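Local coordinates for uncharacterized protein YycE (Bacillus subtilis, PDB 1TWU) that is of unknown function but has the two-module VOC fold and may be a glyoxalase- or fosfomycin-resistance-like protein, at residues A[28-33]-A[50-55]; A[75-80]-A[107-112]. All coordinates share one frame; numbering follows the deposited sequence.

Interaction 1 (A[28-33]-A[50-55])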
ATOM      1  N   PHE A  28      -6.376 -16.107  -0.356  1.00 25.22           N
ATOM      2  CA  PHE A  28      -5.687 -15.521   0.789  1.00 24.11           C
ATOM      3  C   PHE A  28      -6.448 -14.338   1.378  1.00 25.34           C
ATOM      4  O   PHE A  28      -6.717 -14.294   2.585  1.00 23.98           O
ATOM      5  CB  PHE A  28      -4.286 -15.046   0.383  1.00 24.06           C
ATOM      6  CG  PHE A  28      -3.515 -14.379   1.503  1.00 23.14           C
ATOM      7  CD1 PHE A  28      -2.824 -15.139   2.447  1.00 22.33           C
ATOM      8  CD2 PHE A  28      -3.494 -12.991   1.624  1.00 21.35           C
ATOM      9  CE1 PHE A  28      -2.122 -14.524   3.494  1.00 20.85           C
ATOM     10  CE2 PHE A  28      -2.801 -12.370   2.663  1.00 21.00           C
ATOM     11  CZ  PHE A  28      -2.113 -13.139   3.601  1.00 20.04           C
ATOM     12  N   TYR A  29      -6.790 -13.377   0.522  1.00 24.72           N
ATOM     13  CA  TYR A  29      -7.478 -12.163   0.960  1.00 25.82           C
ATOM     14  C   TYR A  29      -8.955 -12.282   1.278  1.00 26.05           C
ATOM     15  O   TYR A  29      -9.431 -11.684   2.245  1.00 26.26           O
ATOM     16  CB  TYR A  29      -7.256 -11.045  -0.065  1.00 22.78           C
ATOM     17  CG  TYR A  29      -5.841 -10.545  -0.032  1.00 22.82           C
ATOM     18  CD1 TYR A  29      -5.421  -9.662   0.958  1.00 21.52           C
ATOM     19  CD2 TYR A  29      -4.887 -11.037  -0.927  1.00 22.91           C
ATOM     20  CE1 TYR A  29      -4.072  -9.281   1.063  1.00 23.63           C
ATOM     21  CE2 TYR A  29      -3.536 -10.667  -0.834  1.00 21.98           C
ATOM     22  CZ  TYR A  29      -3.136  -9.793   0.163  1.00 22.66           C
ATOM     23  OH  TYR A  29      -1.810  -9.448   0.275  1.00 21.03           O
ATOM     24  N   GLU A  30      -9.684 -13.048   0.483  1.00 26.57           N
ATOM     25  CA  GLU A  30     -11.101 -13.176   0.731  1.00 28.81           C
ATOM     26  C   GLU A  30     -11.398 -14.319   1.693  1.00 29.48           C
ATOM     27  O   GLU A  30     -12.121 -14.139   2.671  1.00 29.37           O
ATOM     28  CB  GLU A  30     -11.848 -13.371  -0.583  1.00 29.38           C
ATOM     29  CG  GLU A  30     -13.158 -12.629  -0.613  1.00 32.55           C
ATOM     30  CD  GLU A  30     -13.911 -12.823  -1.909  1.00 36.07           C
ATOM     31  OE1 GLU A  30     -13.270 -12.813  -2.987  1.00 37.81           O
ATOM     32  OE2 GLU A  30     -15.151 -12.967  -1.847  1.00 37.33           O
ATOM     33  N   GLU A  31     -10.836 -15.490   1.423  1.00 30.16           N
ATOM     34  CA  GLU A  31     -11.054 -16.635   2.295  1.00 31.79           C
ATOM     35  C   GLU A  31     -10.190 -16.561   3.547  1.00 31.18           C
ATOM     36  O   GLU A  31     -10.619 -16.955   4.628  1.00 33.55           O
ATOM     37  CB  GLU A  31     -10.737 -17.940   1.577  1.00 33.56           C
ATOM     38  CG  GLU A  31     -11.585 -18.230   0.365  1.00 38.83           C
ATOM     39  CD  GLU A  31     -11.444 -19.680  -0.081  1.00 43.53           C
ATOM     40  OE1 GLU A  31     -11.607 -19.953  -1.296  1.00 45.96           O
ATOM     41  OE2 GLU A  31     -11.179 -20.551   0.788  1.00 44.97           O
ATOM     42  N   GLY A  32      -8.971 -16.063   3.397  1.00 29.53           N
ATOM     43  CA  GLY A  32      -8.075 -15.978   4.530  1.00 29.21           C
ATOM     44  C   GLY A  32      -8.349 -14.815   5.451  1.00 30.36           C
ATOM     45  O   GLY A  32      -8.740 -15.008   6.602  1.00 31.58           O
ATOM     46  N   LEU A  33      -8.133 -13.603   4.950  1.00 30.61           N
ATOM     47  CA  LEU A  33      -8.354 -12.402   5.746  1.00 31.43           C
ATOM     48  C   LEU A  33      -9.818 -12.051   5.894  1.00 31.08           C
ATOM     49  O   LEU A  33     -10.196 -11.335   6.818  1.00 31.62           O
ATOM     50  CB  LEU A  33      -7.636 -11.208   5.126  1.00 31.16           C
ATOM     51  CG  LEU A  33      -6.126 -11.194   5.303  1.00 33.67           C
ATOM     52  CD1 LEU A  33      -5.553  -9.914   4.700  1.00 34.34           C
ATOM     53  CD2 LEU A  33      -5.805 -11.285   6.790  1.00 33.21           C
ATOM     54  N   VAL A  50      -9.629  -7.742  -9.061  1.00 24.07           N
ATOM     55  CA  VAL A  50     -10.553  -7.811  -7.943  1.00 23.17           C
ATOM     56  C   VAL A  50     -10.150  -6.765  -6.910  1.00 23.85           C
ATOM     57  O   VAL A  50      -8.969  -6.482  -6.732  1.00 24.25           O
ATOM     58  CB  VAL A  50     -10.539  -9.232  -7.317  1.00 24.24           C
ATOM     59  CG1 VAL A  50      -9.173  -9.526  -6.707  1.00 22.12           C
ATOM     60  CG2 VAL A  50     -11.640  -9.361  -6.290  1.00 25.25           C
ATOM     61  N   MET A  51     -11.138  -6.173  -6.249  1.00 23.59           N
ATOM     62  CA  MET A  51     -10.876  -5.156  -5.243  1.00 22.27           C
ATOM     63  C   MET A  51     -11.362  -5.630  -3.873  1.00 23.13           C
ATOM     64  O   MET A  51     -12.470  -6.147  -3.751  1.00 22.49           O
ATOM     65  CB  MET A  51     -11.572  -3.843  -5.636  1.00 21.52           C
ATOM     66  CG  MET A  51     -11.097  -3.231  -6.972  1.00 21.43           C
ATOM     67  SD  MET A  51     -11.680  -4.048  -8.483  1.00 13.32           S
ATOM     68  CE  MET A  51     -11.612  -2.697  -9.549  1.00 17.51           C
ATOM     69  N   PHE A  52     -10.520  -5.467  -2.851  1.00 24.12           N
ATOM     70  CA  PHE A  52     -10.849  -5.871  -1.479  1.00 24.16           C
ATOM     71  C   PHE A  52     -10.880  -4.668  -0.544  1.00 24.26           C
ATOM     72  O   PHE A  52      -9.956  -3.856  -0.536  1.00 25.16           O
ATOM     73  CB  PHE A  52      -9.827  -6.885  -0.950  1.00 23.35           C
ATOM     74  CG  PHE A  52      -9.805  -8.167  -1.712  1.00 26.41           C
ATOM     75  CD1 PHE A  52     -10.955  -8.948  -1.813  1.00 27.88           C
ATOM     76  CD2 PHE A  52      -8.650  -8.584  -2.362  1.00 27.19           C
ATOM     77  CE1 PHE A  52     -10.957 -10.125  -2.559  1.00 28.78           C
ATOM     78  CE2 PHE A  52      -8.641  -9.761  -3.111  1.00 27.92           C
ATOM     79  CZ  PHE A  52      -9.799 -10.530  -3.209  1.00 27.14           C
ATOM     80  N   GLY A  53     -11.943  -4.568   0.247  1.00 23.33           N
ATOM     81  CA  GLY A  53     -12.071  -3.455   1.169  1.00 23.29           C
ATOM     82  C   GLY A  53     -11.031  -3.513   2.265  1.00 23.47           C
ATOM     83  O   GLY A  53     -10.597  -4.592   2.664  1.00 23.51           O
ATOM     84  N   LEU A  54     -10.635  -2.352   2.767  1.00 24.20           N
ATOM     85  CA  LEU A  54      -9.628  -2.305   3.811  1.00 26.26           C
ATOM     86  C   LEU A  54      -9.994  -1.330   4.934  1.00 27.66           C
ATOM     87  O   LEU A  54      -9.246  -0.397   5.226  1.00 28.93           O
ATOM     88  CB  LEU A  54      -8.291  -1.913   3.186  1.00 26.12           C
ATOM     89  CG  LEU A  54      -7.026  -2.501   3.792  1.00 27.01           C
ATOM     90  CD1 LEU A  54      -7.008  -4.018   3.635  1.00 25.83           C
ATOM     91  CD2 LEU A  54      -5.843  -1.870   3.096  1.00 26.24           C
ATOM     92  N   PRO A  55     -11.148  -1.543   5.592  1.00 29.09           N
ATOM     93  CA  PRO A  55     -12.107  -2.625   5.344  1.00 29.19           C
ATOM     94  C   PRO A  55     -13.174  -2.280   4.303  1.00 29.81           C
ATOM     95  O   PRO A  55     -13.892  -3.164   3.835  1.00 29.55           O
ATOM     96  CB  PRO A  55     -12.713  -2.850   6.723  1.00 29.10           C
ATOM     97  CG  PRO A  55     -12.809  -1.448   7.237  1.00 28.94           C
ATOM     98  CD  PRO A  55     -11.464  -0.854   6.859  1.00 28.36           C
TER

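Interaction 2 (A[75-80]-A[107-112])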
ATOM      1  N   PRO A  75       9.339  -9.721  -4.615  1.00 29.66           N
ATOM      2  CA  PRO A  75       9.232  -9.648  -3.157  1.00 30.57           C
ATOM      3  C   PRO A  75      10.440  -9.014  -2.491  1.00 32.18           C
ATOM      4  O   PRO A  75      11.583  -9.318  -2.829  1.00 35.13           O
ATOM      5  CB  PRO A  75       9.075 -11.110  -2.738  1.00 29.41           C
ATOM      6  CG  PRO A  75       8.498 -11.761  -3.948  1.00 30.28           C
ATOM      7  CD  PRO A  75       9.260 -11.120  -5.070  1.00 29.90           C
ATOM      8  N   HIS A  76      10.176  -8.117  -1.551  1.00 31.39           N
ATOM      9  CA  HIS A  76      11.230  -7.480  -0.789  1.00 30.45           C
ATOM     10  C   HIS A  76      10.809  -7.757   0.651  1.00 30.88           C
ATOM     11  O   HIS A  76       9.658  -7.518   1.023  1.00 31.81           O
ATOM     12  CB  HIS A  76      11.281  -5.978  -1.062  1.00 28.14           C
ATOM     13  CG  HIS A  76      12.538  -5.321  -0.579  1.00 27.66           C
ATOM     14  ND1 HIS A  76      12.930  -5.344   0.742  1.00 26.50           N
ATOM     15  CD2 HIS A  76      13.490  -4.622  -1.243  1.00 27.47           C
ATOM     16  CE1 HIS A  76      14.070  -4.686   0.872  1.00 26.00           C
ATOM     17  NE2 HIS A  76      14.431  -4.239  -0.317  1.00 27.16           N
ATOM     18  N   PRO A  77      11.724  -8.291   1.471  1.00 30.14           N
ATOM     19  CA  PRO A  77      11.425  -8.604   2.871  1.00 29.12           C
ATOM     20  C   PRO A  77      11.064  -7.402   3.734  1.00 28.92           C
ATOM     21  O   PRO A  77      10.545  -7.567   4.834  1.00 30.44           O
ATOM     22  CB  PRO A  77      12.694  -9.305   3.339  1.00 28.05           C
ATOM     23  CG  PRO A  77      13.758  -8.648   2.524  1.00 28.16           C
ATOM     24  CD  PRO A  77      13.131  -8.597   1.156  1.00 28.53           C
ATOM     25  N   ASP A  78      11.344  -6.202   3.235  1.00 28.34           N
ATOM     26  CA  ASP A  78      11.037  -4.973   3.960  1.00 28.21           C
ATOM     27  C   ASP A  78       9.797  -4.260   3.415  1.00 27.35           C
ATOM     28  O   ASP A  78       9.455  -3.162   3.860  1.00 26.10           O
ATOM     29  CB  ASP A  78      12.225  -4.008   3.920  1.00 32.37           C
ATOM     30  CG  ASP A  78      13.391  -4.473   4.772  1.00 34.91           C
ATOM     31  OD1 ASP A  78      13.162  -5.237   5.732  1.00 38.22           O
ATOM     32  OD2 ASP A  78      14.534  -4.053   4.493  1.00 38.93           O
ATOM     33  N   SER A  79       9.139  -4.874   2.440  1.00 26.95           N
ATOM     34  CA  SER A  79       7.931  -4.302   1.857  1.00 27.66           C
ATOM     35  C   SER A  79       6.767  -4.956   2.609  1.00 27.47           C
ATOM     36  O   SER A  79       6.451  -6.135   2.398  1.00 26.59           O
ATOM     37  CB  SER A  79       7.871  -4.613   0.365  1.00 27.47           C
ATOM     38  OG  SER A  79       6.907  -3.793  -0.255  1.00 32.03           O
ATOM     39  N   LEU A  80       6.141  -4.176   3.492  1.00 25.47           N
ATOM     40  CA  LEU A  80       5.069  -4.663   4.353  1.00 23.75           C
ATOM     41  C   LEU A  80       3.685  -4.019   4.229  1.00 24.51           C
ATOM     42  O   LEU A  80       3.515  -2.927   3.678  1.00 24.35           O
ATOM     43  CB  LEU A  80       5.491  -4.495   5.820  1.00 20.99           C
ATOM     44  CG  LEU A  80       6.709  -5.109   6.526  1.00 23.05           C
ATOM     45  CD1 LEU A  80       7.602  -5.872   5.576  1.00 19.95           C
ATOM     46  CD2 LEU A  80       7.462  -3.986   7.239  1.00 19.21           C
ATOM     47  N   GLU A 107      10.193 -14.969   9.416  1.00 41.69           N
ATOM     48  CA  GLU A 107      10.944 -14.170  10.364  1.00 46.13           C
ATOM     49  C   GLU A 107      11.152 -12.792   9.751  1.00 47.34           C
ATOM     50  O   GLU A 107      11.812 -12.654   8.721  1.00 47.10           O
ATOM     51  CB  GLU A 107      12.294 -14.827  10.631  1.00 49.45           C
ATOM     52  CG  GLU A 107      12.795 -14.610  12.037  1.00 55.65           C
ATOM     53  CD  GLU A 107      11.860 -15.219  13.058  1.00 59.86           C
ATOM     54  OE1 GLU A 107      11.894 -16.462  13.246  1.00 62.06           O
ATOM     55  OE2 GLU A 107      11.075 -14.450  13.660  1.00 62.66           O
ATOM     56  N   SER A 108      10.578 -11.773  10.377  1.00 49.72           N
ATOM     57  CA  SER A 108      10.704 -10.415   9.871  1.00 52.42           C
ATOM     58  C   SER A 108      12.166 -10.013   9.754  1.00 53.77           C
ATOM     59  O   SER A 108      13.017 -10.496  10.509  1.00 52.91           O
ATOM     60  CB  SER A 108       9.972  -9.441  10.794  1.00 52.92           C
ATOM     61  OG  SER A 108      10.408  -9.589  12.134  1.00 56.21           O
ATOM     62  N   GLU A 109      12.453  -9.140   8.793  1.00 55.94           N
ATOM     63  CA  GLU A 109      13.812  -8.658   8.589  1.00 58.84           C
ATOM     64  C   GLU A 109      14.226  -7.875   9.819  1.00 59.86           C
ATOM     65  O   GLU A 109      15.260  -8.153  10.441  1.00 60.92           O
ATOM     66  CB  GLU A 109      13.877  -7.756   7.360  1.00 59.67           C
ATOM     67  CG  GLU A 109      14.025  -8.517   6.070  1.00 62.75           C
ATOM     68  CD  GLU A 109      15.360  -9.232   5.975  1.00 63.69           C
ATOM     69  OE1 GLU A 109      16.394  -8.544   5.819  1.00 64.15           O
ATOM     70  OE2 GLU A 109      15.371 -10.479   6.061  1.00 64.17           O
ATOM     71  N   ASN A 110      13.400  -6.893  10.162  1.00 60.56           N
ATOM     72  CA  ASN A 110      13.634  -6.047  11.323  1.00 60.35           C
ATOM     73  C   ASN A 110      13.154  -6.812  12.556  1.00 59.17           C
ATOM     74  O   ASN A 110      11.963  -7.115  12.684  1.00 59.67           O
ATOM     75  CB  ASN A 110      12.840  -4.749  11.184  1.00 62.06           C
ATOM     76  CG  ASN A 110      13.371  -3.649  12.068  1.00 63.26           C
ATOM     77  OD1 ASN A 110      13.702  -3.874  13.235  1.00 64.00           O
ATOM     78  ND2 ASN A 110      13.449  -2.442  11.518  1.00 64.68           N
ATOM     79  N   PRO A 111      14.072  -7.138  13.480  1.00 57.16           N
ATOM     80  CA  PRO A 111      13.698  -7.874  14.693  1.00 55.75           C
ATOM     81  C   PRO A 111      12.600  -7.149  15.473  1.00 54.69           C
ATOM     82  O   PRO A 111      11.974  -7.714  16.372  1.00 53.50           O
ATOM     83  CB  PRO A 111      15.016  -7.956  15.462  1.00 55.07           C
ATOM     84  CG  PRO A 111      15.712  -6.696  15.051  1.00 56.14           C
ATOM     85  CD  PRO A 111      15.462  -6.658  13.565  1.00 56.47           C
ATOM     86  N   TYR A 112      12.376  -5.892  15.102  1.00 53.78           N
ATOM     87  CA  TYR A 112      11.362  -5.054  15.725  1.00 51.56           C
ATOM     88  C   TYR A 112       9.968  -5.657  15.569  1.00 51.75           C
ATOM     89  O   TYR A 112       9.251  -5.839  16.555  1.00 52.57           O
ATOM     90  CB  TYR A 112      11.382  -3.654  15.101  1.00 49.84           C
ATOM     91  CG  TYR A 112      10.211  -2.797  15.512  1.00 47.81           C
ATOM     92  CD1 TYR A 112      10.145  -2.232  16.786  1.00 46.98           C
ATOM     93  CD2 TYR A 112       9.140  -2.597  14.646  1.00 47.39           C
ATOM     94  CE1 TYR A 112       9.036  -1.488  17.187  1.00 47.45           C
ATOM     95  CE2 TYR A 112       8.025  -1.859  15.035  1.00 48.47           C
ATOM     96  CZ  TYR A 112       7.977  -1.309  16.305  1.00 48.73           C
ATOM     97  OH  TYR A 112       6.866  -0.592  16.687  1.00 49.87           O
TER
HETATM   98  O   HOH W   1       9.660  -8.838   7.102  1.00 29.90           O

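Interaction 1 (A[28-33]-A[50-55])
Tyr29, on helix 22-32, lays its CB over one face of the Phe52 ring, which rises from strand 47-53. The evidence for a CH-pi contact is direct: CB of Tyr29 stands 3.9 Å from the Phe52 centroid, 25° off the ring normal, displaced toward the CD2-CE2 rim. From CB the phenol leads away from the strand, CG lying anti to the carbonyl carbon (chi1 -71°). The two rings lie nearly parallel, with planes 20° apart, but slid so far that they barely overlap, their centroids being 5.9 Å apart. At the far end of the phenol, OH of Tyr29 hydrogen-bonds OD2 of Asp122, in the loop after strand 117-121 of the second module. This is the helix-on-sheet packing of the first alpha-beta module of the VOC fold, where helix 22-32 covers one face of a four-stranded mixed sheet; Phe63 of the adjacent strand 59-66 touches both aromatic rings. One residue on, Glu30 approaches Phe52 from another quarter. Its chain is extended beyond CG, and OE1 of Glu30 comes to 3.6 Å from CE1 of Phe52, at the ring edge and close to its plane. There the carboxylate oxygen would meet the slightly positive rim of the ring. The same OE1 forms a salt bridge with Arg37, which probably disperses its charge beside this apolar neighbour. A wider pi-type turn spans residues 28-32, and N of Leu33 donates to O of Phe28 at 2.8 Å.

Interaction 2 (A[75-80]-A[107-112])
The carbonyl oxygen of Pro77 accepts a hydrogen bond from a water at 2.7 Å, and that water in turn accepts a longer one, 3.3 Å, from N of Glu109. This bridge is the polar link between the two loops. Beside it, the Glu109 side chain, bent at chi2, lies alongside the Pro77 ring; its carbons are modelled too close to that ring, which leaves the detail of the approach doubtful. OD1 of Asp78 lies beside CB and CG of the same glutamate, a placement that shares this uncertainty. The contact belongs to the second alpha-beta module of the VOC fold, joining the turn that leads into strand 80-84 to the loop between strand 105-106 and helix 111-114. A type I beta turn from His76 to Ser79 shapes the first loop, and N of Asp78 donates to ND1 of His76 at 3.1 Å, only 9° out of the imidazole plane. In the second loop, OG of Ser108 donates to O of Asn110 at 3.0 Å, coming from above the carbonyl plane. Asn110 sits at the N-cap of helix 111-114: its OD1 accepts from N of Tyr112, a bond less sure because that nitrogen is modelled too close to a neighbour, and from ND2 of Asn45 of the second subunit.

In the fold
Interaction 1 closes before interaction 2 opens, so the two lie in series along the chain, one in each half of the duplicated architecture. Their centres are 22 Å apart and their nearest atoms about 9 Å, without touching. Each half has its own four-stranded mixed sheet with strand order 1-4-3-2: residues 28-33 and 50-55 pack helix against the first sheet in the interior, whereas 75-80 and 107-112 join, at the surface, the loop leading into strand 80-84 and the loop after strand 105-106. Both sites reach the second subunit. At Leu80 the second sheet continues antiparallel into a strand of that chain, consistent with the paired-module dimers known among VOC proteins.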